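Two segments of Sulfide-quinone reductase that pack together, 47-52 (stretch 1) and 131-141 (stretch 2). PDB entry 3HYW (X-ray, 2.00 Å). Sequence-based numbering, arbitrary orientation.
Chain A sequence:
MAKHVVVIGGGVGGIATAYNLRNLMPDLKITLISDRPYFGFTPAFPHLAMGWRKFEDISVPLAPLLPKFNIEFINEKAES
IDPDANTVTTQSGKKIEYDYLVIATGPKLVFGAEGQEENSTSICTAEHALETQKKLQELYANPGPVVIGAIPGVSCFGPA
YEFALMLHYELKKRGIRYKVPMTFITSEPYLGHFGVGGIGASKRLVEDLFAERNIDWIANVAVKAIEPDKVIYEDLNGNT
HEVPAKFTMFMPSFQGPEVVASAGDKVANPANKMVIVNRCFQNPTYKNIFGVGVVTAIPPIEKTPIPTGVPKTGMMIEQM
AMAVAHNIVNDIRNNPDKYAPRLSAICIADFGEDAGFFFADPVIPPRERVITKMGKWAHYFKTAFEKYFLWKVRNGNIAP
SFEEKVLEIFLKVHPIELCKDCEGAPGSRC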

# COMPACT_ATOMS: atom_id res chain seq x y z
N HIS A 47 14.19 -12.96 -23.13
CA HIS A 47 13.89 -12.41 -24.44
C HIS A 47 14.00 -13.49 -25.51
O HIS A 47 13.21 -13.51 -26.45
CB HIS A 47 14.83 -11.25 -24.76
CG HIS A 47 14.93 -10.23 -23.67
ND1 HIS A 47 15.56 -10.48 -22.47
CD2 HIS A 47 14.49 -8.95 -23.60
CE1 HIS A 47 15.49 -9.41 -21.70
NE2 HIS A 47 14.85 -8.46 -22.37
N LEU A 48 14.99 -14.38 -25.38
CA LEU A 48 15.11 -15.53 -26.29
C LEU A 48 13.86 -16.40 -26.21
O LEU A 48 13.34 -16.85 -27.23
CB LEU A 48 16.36 -16.36 -25.99
CG LEU A 48 16.70 -17.52 -26.94
CD1 LEU A 48 17.14 -17.02 -28.34
CD2 LEU A 48 17.77 -18.42 -26.36
N ALA A 49 13.38 -16.63 -24.99
CA ALA A 49 12.16 -17.40 -24.76
C ALA A 49 10.93 -16.74 -25.38
O ALA A 49 9.99 -17.42 -25.80
CB ALA A 49 11.95 -17.64 -23.28
N MET A 50 10.94 -15.41 -25.44
CA MET A 50 9.83 -14.69 -26.04
C MET A 50 9.92 -14.63 -27.56
O MET A 50 8.98 -14.20 -28.22
CB MET A 50 9.74 -13.27 -25.45
CG MET A 50 9.27 -13.21 -24.00
SD MET A 50 7.66 -13.97 -23.72
CE MET A 50 6.65 -13.13 -24.95
N GLY A 51 11.06 -15.05 -28.11
CA GLY A 51 11.30 -14.98 -29.54
C GLY A 51 11.77 -13.60 -29.96
O GLY A 51 11.72 -13.24 -31.14
N TRP A 52 12.22 -12.82 -28.98
CA TRP A 52 12.65 -11.45 -29.21
C TRP A 52 14.15 -11.36 -29.49
O TRP A 52 14.68 -10.27 -29.71
CB TRP A 52 12.26 -10.55 -28.02
CG TRP A 52 10.77 -10.43 -27.76
CD1 TRP A 52 9.75 -10.88 -28.56
CD2 TRP A 52 10.15 -9.79 -26.64
NE1 TRP A 52 8.54 -10.58 -27.99
CE2 TRP A 52 8.75 -9.91 -26.82
CE3 TRP A 52 10.64 -9.14 -25.50
CZ2 TRP A 52 7.84 -9.39 -25.89
CZ3 TRP A 52 9.73 -8.62 -24.59
CH2 TRP A 52 8.34 -8.76 -24.79
N GLU A 131 12.93 -24.04 -26.15
CA GLU A 131 11.78 -24.93 -25.96
C GLU A 131 10.55 -24.15 -25.50
O GLU A 131 9.44 -24.41 -25.96
CB GLU A 131 12.10 -26.04 -24.95
CG GLU A 131 13.30 -26.92 -25.32
CD GLU A 131 13.44 -28.14 -24.41
OE1 GLU A 131 13.11 -28.04 -23.20
OE2 GLU A 131 13.88 -29.20 -24.91
N THR A 132 10.75 -23.21 -24.57
CA THR A 132 9.68 -22.32 -24.11
C THR A 132 9.06 -21.50 -25.25
O THR A 132 7.84 -21.36 -25.33
CB THR A 132 10.18 -21.36 -23.02
OG1 THR A 132 10.67 -22.13 -21.91
CG2 THR A 132 9.06 -20.43 -22.54
N GLN A 133 9.92 -20.95 -26.11
CA GLN A 133 9.48 -20.20 -27.28
C GLN A 133 8.51 -21.03 -28.12
O GLN A 133 7.47 -20.54 -28.55
CB GLN A 133 10.68 -19.73 -28.12
CG GLN A 133 10.33 -18.86 -29.33
CD GLN A 133 11.55 -18.42 -30.14
OE1 GLN A 133 12.65 -18.19 -29.60
NE2 GLN A 133 11.36 -18.27 -31.44
N LYS A 134 8.86 -22.30 -28.31
CA LYS A 134 8.05 -23.23 -29.11
C LYS A 134 6.68 -23.51 -28.49
O LYS A 134 5.70 -23.68 -29.21
CB LYS A 134 8.80 -24.55 -29.34
CG LYS A 134 10.09 -24.42 -30.14
CD LYS A 134 10.58 -25.78 -30.60
CE LYS A 134 12.03 -25.73 -31.06
NZ LYS A 134 12.27 -26.64 -32.23
N LYS A 135 6.63 -23.54 -27.16
CA LYS A 135 5.37 -23.80 -26.44
C LYS A 135 4.49 -22.56 -26.35
O LYS A 135 3.27 -22.68 -26.25
CB LYS A 135 5.63 -24.39 -25.06
CG LYS A 135 5.98 -25.88 -25.09
CD LYS A 135 6.21 -26.45 -23.70
CE LYS A 135 4.91 -26.83 -22.97
NZ LYS A 135 5.17 -27.62 -21.72
N LEU A 136 5.11 -21.38 -26.39
CA LEU A 136 4.37 -20.12 -26.39
C LEU A 136 3.52 -19.94 -27.64
O LEU A 136 2.39 -19.44 -27.57
CB LEU A 136 5.32 -18.93 -26.22
CG LEU A 136 5.74 -18.57 -24.79
CD1 LEU A 136 6.82 -17.50 -24.80
CD2 LEU A 136 4.55 -18.11 -23.97
N GLN A 137 4.06 -20.35 -28.79
CA GLN A 137 3.33 -20.29 -30.06
C GLN A 137 1.99 -21.02 -29.96
O GLN A 137 0.98 -20.54 -30.49
CB GLN A 137 4.19 -20.87 -31.21
CG GLN A 137 5.39 -20.00 -31.61
CD GLN A 137 4.98 -18.65 -32.22
OE1 GLN A 137 5.36 -17.59 -31.73
NE2 GLN A 137 4.20 -18.70 -33.30
N GLU A 138 1.99 -22.14 -29.26
CA GLU A 138 0.80 -22.95 -28.99
C GLU A 138 -0.22 -22.23 -28.09
O GLU A 138 -1.43 -22.43 -28.23
CB GLU A 138 1.22 -24.29 -28.36
CG GLU A 138 0.10 -25.31 -28.15
CD GLU A 138 0.54 -26.53 -27.35
OE1 GLU A 138 1.77 -26.73 -27.14
OE2 GLU A 138 -0.34 -27.31 -26.92
N LEU A 139 0.27 -21.40 -27.18
CA LEU A 139 -0.60 -20.60 -26.32
C LEU A 139 -1.33 -19.49 -27.08
O LEU A 139 -2.51 -19.24 -26.85
CB LEU A 139 0.18 -20.01 -25.14
CG LEU A 139 -0.55 -18.99 -24.26
CD1 LEU A 139 -1.59 -19.68 -23.36
CD2 LEU A 139 0.44 -18.18 -23.45
N TYR A 140 -0.62 -18.83 -28.00
CA TYR A 140 -1.20 -17.76 -28.81
C TYR A 140 -2.29 -18.32 -29.74
O TYR A 140 -3.31 -17.67 -29.97
CB TYR A 140 -0.14 -17.04 -29.64
CG TYR A 140 1.09 -16.57 -28.88
CD1 TYR A 140 2.37 -16.75 -29.42
CD2 TYR A 140 0.99 -15.93 -27.65
CE1 TYR A 140 3.51 -16.32 -28.74
CE2 TYR A 140 2.13 -15.49 -26.95
CZ TYR A 140 3.38 -15.69 -27.51
OH TYR A 140 4.51 -15.27 -26.85
N ALA A 141 -2.04 -19.52 -30.27
CA ALA A 141 -2.98 -20.22 -31.14
C ALA A 141 -4.23 -20.65 -30.38
O ALA A 141 -5.35 -20.48 -30.86
CB ALA A 141 -2.30 -21.42 -31.78
O HOH W 1 6.62 -15.28 -28.33

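Stretch 1 is the closing turn of a helix, whereas stretch 2 is helical along its whole length, continued by hydrogen bonds such as Leu-136 N to Thr-132 O (2.9 Å) and Tyr-140 N to Leu-136 O (3.1 Å). The first helix ends in a Schellman motif at Gly-51: Trp-52 N donates to His-47 O at 2.8 Å, and Gly-51 N donates to Leu-48 O at 3.0 Å. Gly-51 adopts phi/psi of 82°/17°, and a positive phi by itself favours glycine. The two backbones come nearest at Ala-49 and Gln-133, whose CA atoms lie 4.6 Å apart, a spacing that leaves little room for side chains between them.

At this point main-chain atoms of the first helix meet the second directly. Ala-49 O approaches Gln-133 CA at 3.2 Å in a CA-H...O contact, with an angle of 125° at the hydrogen, and also lies 3.3 Å from Leu-136 CD1. The small side chain of Ala-49 is directed sideways and fits the close approach; its CB rests 4.1 Å from Thr-132 CG2. Thr-132, whose CA-to-CB bond points toward stretch 1, thus offers a methyl to this contact, while its OG1 is hydrogen-bonded elsewhere in the structure.

Gln-133 extends along the end of the first helix with chi1 and chi2 both t, bringing its terminal amide close to Leu-48 O and the glycine turn. Ala-49 and Gln-133 are the residues most covered by the opposing stretch, at 62 Å² each, out of 279 Å² buried in total.

Further along, the contact is made by larger side chains. The CA-to-CB bond of Met-50 points away from stretch 2, but its three chi angles, all m, fold the chain so that its end comes nearer. Met-50 SD consequently packs 3.8 Å from Leu-136 CD1, and Met-50 CE lies 3.6 Å from Tyr-140 OH. A flexible, unbranched apolar side chain suits this route. Leu-136 points toward stretch 1 from a buried position and places CD1 against both the carbonyl of Ala-49 and the sulfur of Met-50.

Tyr-140, one helical turn after Leu-136, also points toward stretch 1. Its length carries the hydroxyl to a bridging water, which lies 2.6 Å from Tyr-140 OH and donates a hydrogen bond to Met-50 O, also at 2.6 Å. The water thereby links a main-chain carbonyl near the end of the first helix to the second helix, adding a water-mediated link beside the packing of Met-50 and Leu-136.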